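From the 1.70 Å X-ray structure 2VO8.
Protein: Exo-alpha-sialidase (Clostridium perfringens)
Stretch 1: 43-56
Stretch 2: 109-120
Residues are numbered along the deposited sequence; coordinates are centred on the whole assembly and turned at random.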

# COMPACT_ATOMS: atom_id res chain seq x y z
N SER A 43 11.66 -5.97 -5.20
CA SER A 43 11.36 -4.91 -4.21
C SER A 43 10.20 -4.12 -4.75
O SER A 43 10.00 -4.11 -5.97
CB SER A 43 12.57 -4.00 -4.00
OG SER A 43 13.02 -3.39 -5.18
N ALA A 44 9.45 -3.46 -3.87
CA ALA A 44 8.46 -2.48 -4.35
C ALA A 44 8.57 -1.21 -3.49
O ALA A 44 9.18 -1.21 -2.39
CB ALA A 44 7.09 -3.06 -4.36
N GLU A 45 7.98 -0.13 -3.98
CA GLU A 45 7.93 1.12 -3.24
C GLU A 45 6.62 1.86 -3.49
O GLU A 45 6.27 2.15 -4.64
CB GLU A 45 9.11 2.02 -3.60
CG GLU A 45 8.96 3.46 -3.16
CD GLU A 45 10.19 4.29 -3.44
OE1 GLU A 45 11.20 3.73 -3.92
OE2 GLU A 45 10.16 5.52 -3.19
N TYR A 46 5.90 2.17 -2.42
CA TYR A 46 4.71 3.01 -2.51
C TYR A 46 4.96 4.38 -1.88
O TYR A 46 5.85 4.55 -1.06
CB TYR A 46 3.52 2.33 -1.83
CG TYR A 46 3.27 0.92 -2.31
CD1 TYR A 46 2.62 0.67 -3.51
CD2 TYR A 46 3.68 -0.17 -1.55
CE1 TYR A 46 2.40 -0.62 -3.95
CE2 TYR A 46 3.46 -1.46 -1.98
CZ TYR A 46 2.81 -1.68 -3.18
OH TYR A 46 2.59 -2.97 -3.62
N LEU A 47 4.15 5.36 -2.29
CA LEU A 47 3.89 6.51 -1.45
C LEU A 47 2.39 6.40 -1.20
O LEU A 47 1.56 6.49 -2.12
CB LEU A 47 4.36 7.86 -2.01
CG LEU A 47 4.17 8.95 -0.92
CD1 LEU A 47 5.25 8.96 0.15
CD2 LEU A 47 3.94 10.34 -1.53
N PHE A 48 2.09 6.11 0.07
CA PHE A 48 0.73 5.82 0.54
C PHE A 48 0.15 7.11 1.10
O PHE A 48 0.78 7.74 1.93
CB PHE A 48 0.73 4.77 1.64
CG PHE A 48 -0.63 4.53 2.26
CD1 PHE A 48 -1.57 3.72 1.65
CD2 PHE A 48 -0.98 5.15 3.46
CE1 PHE A 48 -2.81 3.51 2.21
CE2 PHE A 48 -2.19 4.91 4.02
CZ PHE A 48 -3.11 4.11 3.43
N GLU A 49 -1.02 7.51 0.64
CA GLU A 49 -1.60 8.81 1.06
C GLU A 49 -2.95 8.59 1.69
O GLU A 49 -3.73 7.71 1.30
CB GLU A 49 -1.64 9.78 -0.13
CG GLU A 49 -0.23 10.16 -0.58
CD GLU A 49 -0.18 11.47 -1.30
OE1 GLU A 49 -0.93 12.41 -0.91
OE2 GLU A 49 0.65 11.60 -2.23
N TYR A 50 -3.20 9.40 2.72
CA TYR A 50 -4.43 9.33 3.47
C TYR A 50 -4.64 10.68 4.19
O TYR A 50 -3.72 11.48 4.31
CB TYR A 50 -4.36 8.21 4.48
CG TYR A 50 -3.52 8.52 5.69
CD1 TYR A 50 -4.11 8.96 6.89
CD2 TYR A 50 -2.13 8.33 5.67
CE1 TYR A 50 -3.32 9.19 8.03
CE2 TYR A 50 -1.34 8.60 6.78
CZ TYR A 50 -1.94 9.03 7.97
OH TYR A 50 -1.13 9.33 9.06
N ASN A 51 -5.87 10.87 4.63
CA ASN A 51 -6.24 12.13 5.25
C ASN A 51 -5.89 12.02 6.73
O ASN A 51 -6.59 11.33 7.47
CB ASN A 51 -7.71 12.43 5.00
CG ASN A 51 -8.22 13.64 5.77
OD1 ASN A 51 -7.44 14.35 6.47
ND2 ASN A 51 -9.51 13.92 5.61
N ALA A 52 -4.81 12.69 7.11
CA ALA A 52 -4.24 12.63 8.46
C ALA A 52 -5.21 13.24 9.50
O ALA A 52 -5.09 12.98 10.71
CB ALA A 52 -2.87 13.33 8.50
N GLU A 53 -6.19 14.01 9.04
CA GLU A 53 -7.23 14.52 9.98
C GLU A 53 -8.26 13.44 10.35
O GLU A 53 -8.83 13.44 11.46
CB GLU A 53 -7.98 15.73 9.40
CG GLU A 53 -7.10 16.91 9.09
CD GLU A 53 -7.90 18.14 8.69
OE1 GLU A 53 -9.00 17.99 8.15
OE2 GLU A 53 -7.39 19.26 8.92
N ALA A 54 -8.48 12.50 9.44
CA ALA A 54 -9.53 11.52 9.60
C ALA A 54 -9.09 10.18 10.18
O ALA A 54 -9.94 9.45 10.70
CB ALA A 54 -10.25 11.31 8.31
N PHE A 55 -7.81 9.84 10.04
CA PHE A 55 -7.20 8.57 10.46
C PHE A 55 -5.96 8.75 11.31
O PHE A 55 -5.22 9.65 11.11
CB PHE A 55 -6.80 7.69 9.28
CG PHE A 55 -7.88 7.47 8.28
CD1 PHE A 55 -8.72 6.44 8.41
CD2 PHE A 55 -8.03 8.31 7.20
CE1 PHE A 55 -9.68 6.23 7.51
CE2 PHE A 55 -8.97 8.11 6.31
CZ PHE A 55 -9.82 7.08 6.47
N ILE A 56 -5.79 7.80 12.21
CA ILE A 56 -4.56 7.55 12.95
C ILE A 56 -3.74 6.39 12.24
O ILE A 56 -4.30 5.35 12.13
CB ILE A 56 -4.96 7.08 14.41
CG1 ILE A 56 -5.80 8.14 15.12
CG2 ILE A 56 -3.81 6.70 15.21
CD1 ILE A 56 -6.68 7.63 16.21
N LEU A 109 -16.80 10.16 2.60
CA LEU A 109 -15.87 9.69 1.59
C LEU A 109 -14.51 10.14 1.97
O LEU A 109 -14.24 11.36 2.10
CB LEU A 109 -16.27 10.15 0.16
CG LEU A 109 -15.44 9.68 -1.06
CD1 LEU A 109 -16.24 9.95 -2.35
CD2 LEU A 109 -14.09 10.38 -1.13
N GLU A 110 -13.62 9.15 2.17
CA GLU A 110 -12.19 9.43 2.20
C GLU A 110 -11.42 8.51 1.23
O GLU A 110 -11.82 7.39 1.01
CB GLU A 110 -11.61 9.19 3.59
CG GLU A 110 -12.32 10.04 4.69
CD GLU A 110 -12.00 11.52 4.54
OE1 GLU A 110 -10.90 11.88 4.06
OE2 GLU A 110 -12.85 12.35 4.93
N VAL A 111 -10.32 9.01 0.72
CA VAL A 111 -9.52 8.27 -0.28
C VAL A 111 -8.19 7.83 0.31
O VAL A 111 -7.41 8.66 0.79
CB VAL A 111 -9.31 9.11 -1.54
CG1 VAL A 111 -8.44 8.36 -2.57
CG2 VAL A 111 -10.71 9.55 -2.13
N LEU A 112 -7.95 6.51 0.25
CA LEU A 112 -6.66 5.90 0.51
C LEU A 112 -5.99 5.63 -0.85
O LEU A 112 -6.55 4.88 -1.65
CB LEU A 112 -6.85 4.64 1.30
CG LEU A 112 -7.74 4.82 2.57
CD1 LEU A 112 -8.02 3.52 3.21
CD2 LEU A 112 -7.07 5.91 3.49
N GLY A 113 -4.90 6.33 -1.11
CA GLY A 113 -4.23 6.38 -2.42
C GLY A 113 -2.79 5.90 -2.44
O GLY A 113 -2.06 5.99 -1.47
N LEU A 114 -2.38 5.42 -3.61
CA LEU A 114 -0.98 5.14 -3.88
C LEU A 114 -0.57 6.10 -4.98
O LEU A 114 -1.02 5.94 -6.15
CB LEU A 114 -0.80 3.66 -4.25
CG LEU A 114 -1.16 2.55 -3.23
CD1 LEU A 114 -1.12 1.07 -3.78
CD2 LEU A 114 -0.25 2.59 -1.95
N THR A 115 0.22 7.11 -4.63
CA THR A 115 0.58 8.16 -5.59
C THR A 115 1.94 7.92 -6.27
O THR A 115 2.31 8.64 -7.20
CB THR A 115 0.56 9.55 -4.94
OG1 THR A 115 1.38 9.54 -3.76
CG2 THR A 115 -0.85 9.93 -4.55
N THR A 116 2.67 6.94 -5.73
CA THR A 116 3.93 6.38 -6.27
C THR A 116 3.80 4.88 -6.06
O THR A 116 3.31 4.38 -4.99
CB THR A 116 5.16 6.96 -5.55
OG1 THR A 116 5.28 8.37 -5.83
CG2 THR A 116 6.51 6.22 -5.91
N ALA A 117 4.18 4.12 -7.10
CA ALA A 117 4.14 2.65 -7.05
C ALA A 117 5.15 2.15 -8.08
O ALA A 117 5.01 2.42 -9.26
CB ALA A 117 2.78 2.13 -7.33
N LEU A 118 6.21 1.52 -7.58
CA LEU A 118 7.39 1.17 -8.41
C LEU A 118 7.82 -0.22 -7.98
O LEU A 118 7.57 -0.60 -6.81
CB LEU A 118 8.56 2.10 -8.13
CG LEU A 118 8.52 3.62 -8.08
CD1 LEU A 118 9.74 4.09 -7.36
CD2 LEU A 118 8.46 4.21 -9.49
N VAL A 119 8.49 -0.95 -8.89
CA VAL A 119 9.15 -2.22 -8.53
C VAL A 119 10.62 -2.18 -8.97
O VAL A 119 10.96 -1.56 -9.98
CB VAL A 119 8.44 -3.51 -9.08
CG1 VAL A 119 7.06 -3.76 -8.41
CG2 VAL A 119 8.30 -3.47 -10.61
N GLY A 120 11.49 -2.79 -8.15
CA GLY A 120 12.87 -3.05 -8.50
C GLY A 120 12.89 -4.47 -8.99
O GLY A 120 12.25 -5.36 -8.39
O HOH W 1 -8.11 9.65 3.27

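Strand 43-49 runs antiparallel to strands 109-114 and 116-120, which are separated by a corner at T115; the contact buries 969 Å², both sides summed. E110 begins it: its OE1 accepts a hydrogen bond from N51 ND2 (2.9 Å), while its CB lies 3.9 Å from F55 CE2, at the ring edge. One water bridges V111 O (2.8 Å) and N51 N (2.9 Å), where the chains have spread too far for direct pairing. L112 is buried; its CD2 packs 3.7 Å from Y50 CB and 4.0 Å from F55 CE2. G113 and E49 pair both ways: E49 N to G113 O 2.8 Å, G113 N to E49 O 3.0 Å. L114 fills the apolar face, its CD2 reaching Y46 CB (3.8 Å) and F48 CD1 (4.0 Å). The corner shifts the ladder: T115 N bonds to L47 O (2.9 Å), leaving T116 N buried without a partner, although T116 O accepts from L47 N (3.0 Å). T115 OG1 donates to E49 OE2 (2.7 Å). Small A117 and apolar V119 share the buried face with Y46 and A44. L118, on the other, partly exposed face with E45, pairs through E45 N to L118 O (2.9 Å). G120 N bonds to S43 O (3.0 Å); an added CB would clash with S43 OG.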